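Local atomic coordinates of kappa-carrageenase (Pseudoalteromonas carrageenovora, PDB entry 1DYP), a protein that hydrolyses internal beta-1,4 linkages between D-galactose 4-sulfate and 3,6-anhydro-D-galactose in kappa-carrageenan, an activity housed in this family 16 glycoside hydrolase catalytic domain. Residues F33-E36 against S42-N45; L82-G87 against A235-W240; L143-K146 against S152-D155; V160-N163 against W168-P171; L184-R189 against Y207-I212. The protein carries 1 engineered substitution. All coordinates share one frame; numbering follows the deposited sequence.

Contact 1 (F33-E36 against S42-N45); sequences FQTE and SWKN
Gln34 bridges the gap between the loop 33-36 and the end of strand 41-43: Asn45 N donates to Gln34 OE1 at 2.8 Å, in the carbonyl plane and on a lone pair. A glutamine suits this place because its extended chain, with CG anti to the backbone N (chi1 -171°), passes Trp43 O and reaches the N-H of the following peptide, that of Asn45. Water 1 adds a second polar link, lying 2.7 Å from Phe33 O and 2.9 Å from Lys44 O. The same Phe33 O receives a CA-H...O contact from Asn45 CA at 3.5 Å.

Closer packing surrounds these bonds. Asn45 OD1 approaches Phe33 CB at 3.4 Å, while Thr35 OG1 lies 3.3 Å from Trp43 CD1. Glu36 O sits at the edge of the indole, near its plane; the Glu36 carboxylate turns elsewhere, to Tyr120 and Lys90.

Trp43 also meets Trp41 and Tyr38 edge-to-face, and Lys26 makes a cation-pi contact with Phe33. Strand 41-43 runs parallel to strand 75-95, with backbone bonds from Ser42 and Lys44 to Ser86; Trp43 packs on Ser86 and Val88, and Phe33 on Ala89.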
# COMPACT_ATOMS: atom_id res chain seq x y z
N PHE A 33 10.12 -9.11 -4.10
CA PHE A 33 9.46 -9.65 -2.91
C PHE A 33 10.20 -9.40 -1.60
O PHE A 33 9.87 -9.98 -0.57
CB PHE A 33 9.24 -11.15 -3.10
CG PHE A 33 8.27 -11.49 -4.21
CD1 PHE A 33 6.91 -11.25 -4.06
CD2 PHE A 33 8.72 -12.05 -5.40
CE1 PHE A 33 6.01 -11.57 -5.08
CE2 PHE A 33 7.83 -12.37 -6.42
CZ PHE A 33 6.47 -12.13 -6.26
N GLN A 34 11.21 -8.54 -1.64
CA GLN A 34 11.96 -8.20 -0.44
C GLN A 34 12.59 -6.84 -0.67
O GLN A 34 13.78 -6.72 -0.96
CB GLN A 34 13.03 -9.25 -0.15
CG GLN A 34 13.69 -9.08 1.20
CD GLN A 34 14.56 -10.27 1.59
OE1 GLN A 34 14.07 -11.38 1.79
NE2 GLN A 34 15.87 -10.03 1.69
N THR A 35 11.76 -5.81 -0.56
CA THR A 35 12.16 -4.43 -0.79
C THR A 35 12.88 -3.81 0.40
O THR A 35 13.15 -4.48 1.40
CB THR A 35 10.95 -3.55 -1.10
OG1 THR A 35 10.12 -3.45 0.06
CG2 THR A 35 10.13 -4.17 -2.24
N GLU A 36 13.17 -2.52 0.29
CA GLU A 36 13.83 -1.79 1.36
C GLU A 36 12.90 -1.85 2.57
O GLU A 36 11.68 -1.87 2.43
CB GLU A 36 14.09 -0.34 0.95
CG GLU A 36 12.89 0.62 0.94
CD GLU A 36 11.87 0.37 -0.18
OE1 GLU A 36 12.19 -0.33 -1.17
OE2 GLU A 36 10.75 0.90 -0.07
N SER A 42 10.31 -6.30 9.09
CA SER A 42 11.23 -6.44 7.98
C SER A 42 10.57 -7.34 6.96
O SER A 42 9.83 -8.26 7.31
CB SER A 42 12.56 -7.04 8.43
OG SER A 42 13.22 -6.18 9.35
N TRP A 43 10.82 -7.05 5.69
CA TRP A 43 10.27 -7.86 4.62
C TRP A 43 11.13 -9.10 4.44
O TRP A 43 12.36 -9.03 4.57
CB TRP A 43 10.26 -7.09 3.31
CG TRP A 43 9.56 -5.78 3.37
CD1 TRP A 43 10.11 -4.55 3.14
CD2 TRP A 43 8.17 -5.55 3.64
NE1 TRP A 43 9.15 -3.57 3.25
CE2 TRP A 43 7.95 -4.16 3.56
CE3 TRP A 43 7.09 -6.40 3.95
CZ2 TRP A 43 6.69 -3.59 3.77
CZ3 TRP A 43 5.84 -5.82 4.16
CH2 TRP A 43 5.65 -4.43 4.06
N LYS A 44 10.50 -10.23 4.15
CA LYS A 44 11.24 -11.46 3.91
C LYS A 44 10.62 -12.13 2.70
O LYS A 44 9.40 -12.31 2.63
CB LYS A 44 11.17 -12.39 5.12
CG LYS A 44 11.88 -11.87 6.37
CD LYS A 44 13.38 -11.72 6.15
CE LYS A 44 14.05 -11.22 7.42
NZ LYS A 44 15.53 -11.09 7.29
N ASN A 45 11.47 -12.48 1.75
CA ASN A 45 11.02 -13.14 0.53
C ASN A 45 10.17 -14.37 0.83
O ASN A 45 9.20 -14.64 0.12
CB ASN A 45 12.24 -13.55 -0.31
CG ASN A 45 11.85 -14.34 -1.54
OD1 ASN A 45 11.05 -13.88 -2.36
ND2 ASN A 45 12.43 -15.52 -1.69
O HOH W 1 7.78 -10.63 0.95

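Contact 2 (L82-G87 against A235-W240); sequences LYYTSG and APHTQW
Tyr84 and His237 meet from backbones that themselves stay well apart. Residues 82-86 belong to the long strand 75-95, and Tyr84 has extended angles. On the other side the chain passes through a cis peptide bond before Pro236, and His237, at phi -104° and psi 7°, is not yet extended; the strand begins at Thr238. Both CA-CB bonds point at the opposite segment, which lets two large side chains span the gap.

The phenol comes in over one face of the imidazole: Tyr84 OH lies 3.1 Å from His237 ND1 and 3.3 Å from His237 CE1. The ring pair is oblique, with centroids 4.9 Å apart and planes at 45°. On the opposite face of the imidazole lies Pro236 CG, 4.0 Å above the ring plane, so that the histidine is sandwiched between proline and tyrosine.

Both residues combine a flat packing surface with a polar atom, which suits a buried place where backbone carbonyls must be met. Tyr84 OH is hydrogen-bonded to Ser252 O, and His237 ND1 to Asn250 O; the first holds the end of the phenol in place, and the second helps set which way round the imidazole lies. Phe256 packs against both.

The contact thus joins a strand of the jelly-roll beta-sandwich of family 16 to the connection that leads from Arg234, a residue important for substrate recognition, into the hairpin of strands 238-241 and 244-247. The disulfide Cys72-Cys242 ties that hairpin again to the turn preceding strand 75-95.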
# COMPACT_ATOMS: atom_id res chain seq x y z
N LEU A 82 13.32 -6.01 16.55
CA LEU A 82 11.97 -5.94 16.00
C LEU A 82 11.35 -7.30 16.25
O LEU A 82 12.05 -8.28 16.52
CB LEU A 82 12.00 -5.60 14.51
CG LEU A 82 12.50 -4.18 14.23
CD1 LEU A 82 12.49 -3.91 12.73
CD2 LEU A 82 11.63 -3.16 14.96
N TYR A 83 10.03 -7.39 16.15
CA TYR A 83 9.35 -8.63 16.50
C TYR A 83 8.52 -9.33 15.44
O TYR A 83 8.05 -10.45 15.66
CB TYR A 83 8.50 -8.35 17.74
CG TYR A 83 9.27 -7.54 18.76
CD1 TYR A 83 10.25 -8.14 19.54
CD2 TYR A 83 9.07 -6.16 18.88
CE1 TYR A 83 11.02 -7.38 20.42
CE2 TYR A 83 9.84 -5.40 19.76
CZ TYR A 83 10.81 -6.02 20.52
OH TYR A 83 11.58 -5.26 21.39
N TYR A 84 8.33 -8.69 14.30
CA TYR A 84 7.54 -9.27 13.23
C TYR A 84 8.17 -9.07 11.86
O TYR A 84 8.86 -8.08 11.62
CB TYR A 84 6.13 -8.66 13.19
CG TYR A 84 5.35 -8.81 14.47
CD1 TYR A 84 5.54 -7.94 15.53
CD2 TYR A 84 4.44 -9.86 14.63
CE1 TYR A 84 4.84 -8.10 16.73
CE2 TYR A 84 3.75 -10.04 15.82
CZ TYR A 84 3.95 -9.15 16.87
OH TYR A 84 3.27 -9.33 18.05
N THR A 85 7.94 -10.02 10.96
CA THR A 85 8.42 -9.92 9.59
C THR A 85 7.16 -10.01 8.75
O THR A 85 6.14 -10.54 9.21
CB THR A 85 9.39 -11.05 9.20
OG1 THR A 85 8.77 -12.33 9.41
CG2 THR A 85 10.68 -10.95 10.02
N SER A 86 7.19 -9.49 7.54
CA SER A 86 6.00 -9.55 6.71
C SER A 86 6.32 -9.75 5.24
O SER A 86 7.48 -9.92 4.87
CB SER A 86 5.15 -8.30 6.91
OG SER A 86 3.83 -8.53 6.44
N GLY A 87 5.28 -9.72 4.42
CA GLY A 87 5.44 -9.93 2.99
C GLY A 87 5.09 -8.73 2.13
O GLY A 87 4.21 -7.93 2.47
N ALA A 235 -1.38 -1.28 15.50
CA ALA A 235 -1.73 -1.43 16.90
C ALA A 235 -2.49 -2.75 17.00
O ALA A 235 -3.25 -3.10 16.11
CB ALA A 235 -2.62 -0.27 17.34
N PRO A 236 -2.34 -3.47 18.12
CA PRO A 236 -1.57 -3.19 19.33
C PRO A 236 -0.07 -3.47 19.32
O PRO A 236 0.55 -3.52 20.38
CB PRO A 236 -2.28 -4.05 20.37
CG PRO A 236 -2.57 -5.30 19.58
CD PRO A 236 -3.08 -4.75 18.26
N HIS A 237 0.52 -3.64 18.14
CA HIS A 237 1.94 -3.95 18.05
C HIS A 237 2.81 -2.78 17.64
O HIS A 237 4.01 -2.93 17.43
CB HIS A 237 2.14 -5.10 17.07
CG HIS A 237 1.24 -6.26 17.34
ND1 HIS A 237 1.28 -6.97 18.52
CD2 HIS A 237 0.24 -6.80 16.61
CE1 HIS A 237 0.34 -7.90 18.51
NE2 HIS A 237 -0.31 -7.82 17.36
N THR A 238 2.20 -1.61 17.55
CA THR A 238 2.92 -0.42 17.13
C THR A 238 2.48 0.84 17.86
O THR A 238 1.44 0.88 18.50
CB THR A 238 2.69 -0.13 15.64
OG1 THR A 238 1.30 0.12 15.42
CG2 THR A 238 3.12 -1.32 14.78
N GLN A 239 3.32 1.86 17.73
CA GLN A 239 3.06 3.19 18.27
C GLN A 239 3.40 4.06 17.06
O GLN A 239 4.18 3.65 16.20
CB GLN A 239 4.00 3.54 19.42
CG GLN A 239 3.92 2.62 20.62
CD GLN A 239 2.56 2.61 21.29
OE1 GLN A 239 1.67 3.40 20.96
NE2 GLN A 239 2.38 1.71 22.25
N TRP A 240 2.82 5.25 17.00
CA TRP A 240 3.09 6.14 15.88
C TRP A 240 3.47 7.51 16.41
O TRP A 240 2.70 8.15 17.12
CB TRP A 240 1.87 6.22 14.97
CG TRP A 240 1.97 7.31 13.95
CD1 TRP A 240 1.60 8.62 14.10
CD2 TRP A 240 2.50 7.20 12.62
NE1 TRP A 240 1.87 9.32 12.96
CE2 TRP A 240 2.42 8.48 12.03
CE3 TRP A 240 3.03 6.14 11.88
CZ2 TRP A 240 2.85 8.73 10.73
CZ3 TRP A 240 3.46 6.39 10.58
CH2 TRP A 240 3.37 7.68 10.02

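Contact 3 (L143-K146 against S152-D155)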
# COMPACT_ATOMS: atom_id res chain seq x y z
N LEU A 143 -6.51 -1.83 4.51
CA LEU A 143 -7.54 -2.48 5.29
C LEU A 143 -7.18 -2.65 6.75
O LEU A 143 -6.01 -2.61 7.15
CB LEU A 143 -7.83 -3.87 4.71
CG LEU A 143 -8.42 -3.94 3.31
CD1 LEU A 143 -8.43 -5.38 2.82
CD2 LEU A 143 -9.83 -3.36 3.33
N THR A 144 -8.23 -2.82 7.55
CA THR A 144 -8.12 -3.09 8.97
C THR A 144 -7.04 -2.36 9.76
O THR A 144 -6.29 -2.99 10.50
CB THR A 144 -7.99 -4.62 9.19
OG1 THR A 144 -6.82 -5.11 8.51
CG2 THR A 144 -9.21 -5.34 8.63
N GLN A 145 -6.95 -1.04 9.62
CA GLN A 145 -5.97 -0.29 10.39
C GLN A 145 -6.64 0.76 11.26
O GLN A 145 -5.98 1.62 11.84
CB GLN A 145 -4.92 0.36 9.47
CG GLN A 145 -5.44 1.47 8.58
CD GLN A 145 -4.31 2.25 7.92
OE1 GLN A 145 -3.13 1.97 8.15
NE2 GLN A 145 -4.67 3.23 7.10
N LYS A 146 -7.97 0.70 11.33
CA LYS A 146 -8.73 1.64 12.16
C LYS A 146 -9.39 0.88 13.31
O LYS A 146 -9.16 -0.32 13.48
CB LYS A 146 -9.78 2.37 11.31
CG LYS A 146 -9.21 3.39 10.32
CD LYS A 146 -8.61 4.60 11.03
CE LYS A 146 -8.22 5.71 10.05
NZ LYS A 146 -7.02 5.37 9.24
N SER A 152 -12.30 1.11 6.07
CA SER A 152 -11.17 1.02 5.15
C SER A 152 -10.67 2.41 4.78
O SER A 152 -11.42 3.38 4.82
CB SER A 152 -11.57 0.27 3.87
OG SER A 152 -12.65 0.91 3.21
N ASP A 153 -9.39 2.50 4.44
CA ASP A 153 -8.79 3.77 4.05
C ASP A 153 -8.33 3.73 2.59
O ASP A 153 -7.81 2.73 2.12
CB ASP A 153 -7.62 4.10 4.95
CG ASP A 153 -8.04 4.28 6.38
OD1 ASP A 153 -8.94 5.11 6.64
OD2 ASP A 153 -7.47 3.59 7.25
N HIS A 154 -8.55 4.83 1.88
CA HIS A 154 -8.18 4.95 0.47
C HIS A 154 -7.55 6.33 0.46
O HIS A 154 -8.19 7.32 0.12
CB HIS A 154 -9.46 4.87 -0.36
CG HIS A 154 -10.32 3.69 -0.00
ND1 HIS A 154 -10.16 2.45 -0.57
CD2 HIS A 154 -11.30 3.55 0.92
CE1 HIS A 154 -10.99 1.59 -0.01
NE2 HIS A 154 -11.69 2.23 0.90
N ASP A 155 -6.30 6.36 0.89
CA ASP A 155 -5.56 7.60 1.06
C ASP A 155 -4.46 7.98 0.06
O ASP A 155 -4.16 7.26 -0.91
CB ASP A 155 -4.94 7.61 2.45
CG ASP A 155 -5.97 7.47 3.54
OD1 ASP A 155 -7.12 7.90 3.31
OD2 ASP A 155 -5.64 6.94 4.62
O HOH W 2 -8.41 0.72 7.73
O HOH W 3 -3.33 5.72 5.18
O HOH W 4 -6.16 7.37 7.35
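Gln145 and Lys146 arrive at the carboxylate of Asp153 by different torsions. Gln145 places CG between its backbone N and carbonyl carbon (chi1 67°) and then runs out extended, whereas Lys146 folds at chi2 and again at chi4 (-72°), which curls NZ back over the acid. Gln145 NE2 donates to Asp153 OD2 at 2.8 Å, and Lys146 NZ forms a salt bridge with the same oxygen at 2.7 Å.

The two nitrogens come from the same face of the carboxylate, tilted well out of its plane, while OD2 lies nearly in the amide plane of Gln145. Water 2 adds a further link, 3.0 Å from Gln145 N and 3.1 Å from Asp153 OD2. An aspartate suits this position: short and buried, its charge is met by a lysine long enough to reach it from the more exposed side of the contact. Lys146 NZ is also joined through water 4 to Asp155 OD2. At the start of the two segments, Leu143 CD2 packs on Ser152 CB at 4.1 Å.

Gln145 works with both ends of its amide, since its OE1 accepts from Arg234 NE; Asp153 therefore probably orients, at second hand, this substrate-recognition arginine. Gln145 lies about 4 Å, side chain to side chain, from Glu142, the proton donor. The arrangement borders the E-x-D-x-x-E signature of family 16, here Glu137, Asp139 and Glu142, carried by strands 133-139 and 141-142.

Contact 4 (V160-N163 against W168-P171); sequences VVKN and WMRP
Val160, Lys162 and Met169 make a small, mainly apolar contact across the beta hairpin of strands 151-162 and 165-169, near the edge of the molecule, about 19 Å from the centre of the chain to the centre of the contact. The ladder itself is made by backbone bonds of Val160 with Thr167 and of Met169 with Asn158, so Val160 and Met169 are diagonal neighbours.

Residue 169 is modelled as selenomethionine, and its SE atom does the touching. It lies 3.7 Å from Val160 CG1, the branch of the valine that stands between the backbone N and carbonyl carbon (chi1 62°), and the two side chains meet at a slant. Lys162, extended throughout, crosses this side chain at about a right angle, with Lys162 CE and Lys162 NZ each 3.7 Å from Met169 SE. Only these last two atoms of the lysine reach the selenium within this contact.

The residue types fit: a beta-branched valine suits an extended strand, and an unbranched, flexible methionine can lie against two unlike partners, a valine methyl and the end of a lysine.

Beyond the hairpin, Met169 packs against Thr177 and Asn178 of helix 175-178 and against Tyr220 of a loop, while Lys162 touches Phe174 just before that helix.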
# COMPACT_ATOMS: atom_id res chain seq x y z
N VAL A 160 5.59 17.84 -0.76
CA VAL A 160 5.56 18.94 -1.72
C VAL A 160 6.22 20.16 -1.10
O VAL A 160 6.11 20.40 0.10
CB VAL A 160 4.10 19.28 -2.14
CG1 VAL A 160 3.29 19.73 -0.93
CG2 VAL A 160 4.11 20.36 -3.21
N VAL A 161 6.92 20.93 -1.92
CA VAL A 161 7.60 22.12 -1.44
C VAL A 161 6.62 23.27 -1.20
O VAL A 161 5.95 23.73 -2.13
CB VAL A 161 8.68 22.58 -2.45
CG1 VAL A 161 9.33 23.87 -1.97
CG2 VAL A 161 9.73 21.49 -2.61
N LYS A 162 6.53 23.70 0.05
CA LYS A 162 5.66 24.80 0.45
C LYS A 162 6.52 25.86 1.12
O LYS A 162 7.21 25.57 2.10
CB LYS A 162 4.60 24.32 1.45
CG LYS A 162 3.55 23.38 0.89
CD LYS A 162 2.54 23.06 1.99
CE LYS A 162 1.41 22.18 1.50
NZ LYS A 162 0.44 21.91 2.60
N ASN A 163 6.46 27.08 0.61
CA ASN A 163 7.25 28.17 1.16
C ASN A 163 8.72 27.77 1.20
O ASN A 163 9.42 28.02 2.18
CB ASN A 163 6.78 28.53 2.57
CG ASN A 163 5.35 29.03 2.59
OD1 ASN A 163 4.97 29.90 1.80
ND2 ASN A 163 4.55 28.50 3.51
N TRP A 168 5.52 17.33 4.24
CA TRP A 168 4.82 16.06 4.22
C TRP A 168 3.32 16.29 4.36
O TRP A 168 2.88 17.10 5.17
CB TRP A 168 5.27 15.16 5.36
CG TRP A 168 6.31 14.18 4.98
CD1 TRP A 168 7.65 14.29 5.18
CD2 TRP A 168 6.10 12.92 4.34
NE1 TRP A 168 8.29 13.17 4.71
CE2 TRP A 168 7.36 12.31 4.19
CE3 TRP A 168 4.96 12.24 3.88
CZ2 TRP A 168 7.52 11.05 3.59
CZ3 TRP A 168 5.11 10.99 3.29
CH2 TRP A 168 6.39 10.41 3.15
N MSE A 169 2.56 15.58 3.55
CA MSE A 169 1.11 15.67 3.60
C MSE A 169 0.59 14.25 3.73
O MSE A 169 0.87 13.39 2.89
CB MSE A 169 0.55 16.35 2.35
CG MSE A 169 0.80 17.85 2.34
SE MSE A 169 0.15 18.74 0.77
CE MSE A 169 -1.74 18.46 1.04
N ARG A 170 -0.14 14.00 4.81
CA ARG A 170 -0.68 12.68 5.08
C ARG A 170 -2.19 12.79 5.26
O ARG A 170 -2.71 13.88 5.49
CB ARG A 170 -0.03 12.10 6.33
CG ARG A 170 1.49 12.06 6.24
CD ARG A 170 2.13 11.51 7.50
NE ARG A 170 3.59 11.48 7.40
CZ ARG A 170 4.37 12.56 7.43
N PRO A 171 -2.91 11.66 5.16
CA PRO A 171 -4.36 11.70 5.32
C PRO A 171 -4.84 12.29 6.64
O PRO A 171 -5.85 12.98 6.68
CB PRO A 171 -4.77 10.24 5.14
CG PRO A 171 -3.54 9.48 5.56
CD PRO A 171 -2.43 10.29 4.94

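Contact 5 (L184-R189 against Y207-I212); sequences LPFDPR and YVDGEI
Phe186, Val208 and Asp209 carry this contact, in which the loop 184-189 packs against the tip of the beta hairpin formed by strands 203-208 and 211-217. The hairpin closes through a type I' turn from Val208 to Glu211, with Val208 N bonded to Glu211 O and Glu211 N to Val208 O. Asp209 and Gly210 take the two central places, where left-handed backbone angles are needed, which aspartate accepts readily and glycine still more so.

Phe186 holds CG between its backbone N and carbonyl carbon (chi1 55°), which aims the far end of the ring at the turn. Val208 CG1 meets it at the edge, near the ring plane, 3.7 Å from Phe186 CZ. The same methyl, anti to the backbone N of Val208 (chi1 175°), also touches Leu184 CD2 at 3.8 Å. One branch of a compact beta-branched residue thus serves two apolar neighbours from the loop.

The Asp209 and Phe186 side chains come from opposite directions, their ring and carboxylate planes 36° apart. The acid has stronger partners in the adjoining strand 193-199: its OD2 is hydrogen-bonded to His193 ND1 and its OD1 to Thr194 N. The ring of His193 also stacks on Phe186, so the same histidine meets both partners of the contact.

While a salt bridge between Asp187 and Arg189 braces the loop internally, at the hairpin Asp209 OD2 comes within 3.1 Å of Phe186 CE2.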
# COMPACT_ATOMS: atom_id res chain seq x y z
N LEU A 184 -16.98 -0.22 4.95
CA LEU A 184 -17.26 -1.33 4.05
C LEU A 184 -18.59 -2.00 4.37
O LEU A 184 -18.97 -2.14 5.53
CB LEU A 184 -16.14 -2.38 4.15
CG LEU A 184 -14.73 -1.93 3.77
CD1 LEU A 184 -13.71 -2.95 4.27
CD2 LEU A 184 -14.63 -1.76 2.27
N PRO A 185 -19.33 -2.41 3.32
CA PRO A 185 -20.62 -3.08 3.53
C PRO A 185 -20.42 -4.58 3.73
O PRO A 185 -21.35 -5.37 3.56
CB PRO A 185 -21.37 -2.75 2.25
CG PRO A 185 -20.29 -2.77 1.22
CD PRO A 185 -19.17 -2.01 1.91
N PHE A 186 -19.21 -4.95 4.12
CA PHE A 186 -18.86 -6.35 4.34
C PHE A 186 -17.59 -6.43 5.18
O PHE A 186 -16.91 -5.42 5.39
CB PHE A 186 -18.62 -7.04 2.99
CG PHE A 186 -17.58 -6.35 2.13
CD1 PHE A 186 -16.22 -6.53 2.39
CD2 PHE A 186 -17.96 -5.51 1.09
CE1 PHE A 186 -15.26 -5.88 1.61
CE2 PHE A 186 -17.00 -4.86 0.31
CZ PHE A 186 -15.65 -5.04 0.57
N ASP A 187 -17.29 -7.62 5.69
CA ASP A 187 -16.08 -7.83 6.47
C ASP A 187 -15.02 -8.13 5.41
O ASP A 187 -15.12 -9.12 4.69
CB ASP A 187 -16.24 -9.04 7.40
CG ASP A 187 -15.08 -9.20 8.35
OD1 ASP A 187 -13.92 -9.02 7.91
OD2 ASP A 187 -15.32 -9.51 9.53
N PRO A 188 -13.99 -7.29 5.30
CA PRO A 188 -12.95 -7.53 4.29
C PRO A 188 -12.13 -8.79 4.48
O PRO A 188 -11.34 -9.16 3.61
CB PRO A 188 -12.10 -6.27 4.36
CG PRO A 188 -12.18 -5.90 5.81
CD PRO A 188 -13.65 -6.13 6.14
N ARG A 189 -12.32 -9.47 5.61
CA ARG A 189 -11.59 -10.70 5.89
C ARG A 189 -12.36 -11.90 5.35
O ARG A 189 -11.86 -13.02 5.36
CB ARG A 189 -11.40 -10.85 7.40
CG ARG A 189 -10.65 -9.71 8.04
CD ARG A 189 -10.64 -9.85 9.55
NE ARG A 189 -11.99 -9.71 10.09
CZ ARG A 189 -12.29 -9.80 11.38
NH1 ARG A 189 -11.32 -10.04 12.26
NH2 ARG A 189 -13.53 -9.63 11.79
N TYR A 207 -12.35 2.71 -5.89
CA TYR A 207 -13.48 1.80 -5.99
C TYR A 207 -13.35 0.59 -5.07
O TYR A 207 -12.25 0.11 -4.81
CB TYR A 207 -13.62 1.26 -7.41
CG TYR A 207 -13.76 2.30 -8.50
CD1 TYR A 207 -12.66 3.04 -8.93
CD2 TYR A 207 -14.99 2.54 -9.10
CE1 TYR A 207 -12.79 3.99 -9.94
CE2 TYR A 207 -15.13 3.49 -10.11
CZ TYR A 207 -14.03 4.21 -10.53
OH TYR A 207 -14.15 5.14 -11.53
N VAL A 208 -14.48 0.10 -4.59
CA VAL A 208 -14.53 -1.10 -3.77
C VAL A 208 -15.74 -1.88 -4.28
O VAL A 208 -16.87 -1.41 -4.20
CB VAL A 208 -14.72 -0.79 -2.27
CG1 VAL A 208 -14.89 -2.09 -1.49
CG2 VAL A 208 -13.51 -0.03 -1.74
N ASP A 209 -15.49 -3.06 -4.83
CA ASP A 209 -16.55 -3.88 -5.39
C ASP A 209 -17.43 -3.08 -6.36
O ASP A 209 -18.65 -3.20 -6.35
CB ASP A 209 -17.40 -4.51 -4.28
CG ASP A 209 -16.72 -5.70 -3.61
OD1 ASP A 209 -15.70 -6.19 -4.15
OD2 ASP A 209 -17.20 -6.15 -2.55
N GLY A 210 -16.78 -2.26 -7.18
CA GLY A 210 -17.49 -1.48 -8.18
C GLY A 210 -18.03 -0.13 -7.75
O GLY A 210 -18.35 0.70 -8.60
N GLU A 211 -18.15 0.10 -6.45
CA GLU A 211 -18.67 1.36 -5.93
C GLU A 211 -17.57 2.39 -5.73
O GLU A 211 -16.47 2.06 -5.30
CB GLU A 211 -19.38 1.11 -4.60
CG GLU A 211 -20.59 0.22 -4.72
CD GLU A 211 -21.69 0.87 -5.53
OE1 GLU A 211 -22.24 1.88 -5.07
OE2 GLU A 211 -21.98 0.37 -6.64
N ILE A 212 -17.86 3.65 -6.05
CA ILE A 212 -16.88 4.71 -5.87
C ILE A 212 -16.87 5.08 -4.39
O ILE A 212 -17.90 5.46 -3.83
CB ILE A 212 -17.23 5.96 -6.71
CG1 ILE A 212 -17.12 5.63 -8.20
CG2 ILE A 212 -16.29 7.12 -6.35
CD1 ILE A 212 -17.49 6.78 -9.13

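The contacts follow one another along the chain, except that contacts 3, 4 and 5 lie within the loop closed by contact 2. Contacts 1 and 2 touch through backbone bonds between the neighbouring strands 41-43 and 75-95, their centres 15 Å apart. Contacts 3 and 4 share strand 151-162 and meet where Asp155 packs on Pro171. Contact 5 lies 11 Å, centre to centre, from contact 3, which it touches through Leu184, Pro188 and Val208. Contacts 1 and 3, about 22 Å apart between centres, lie on opposite sides of the chain's centre. Most tie loops to longer strands, whereas contact 4 lies within one hairpin; all belong to the sandwich with its tunnel-shaped active site.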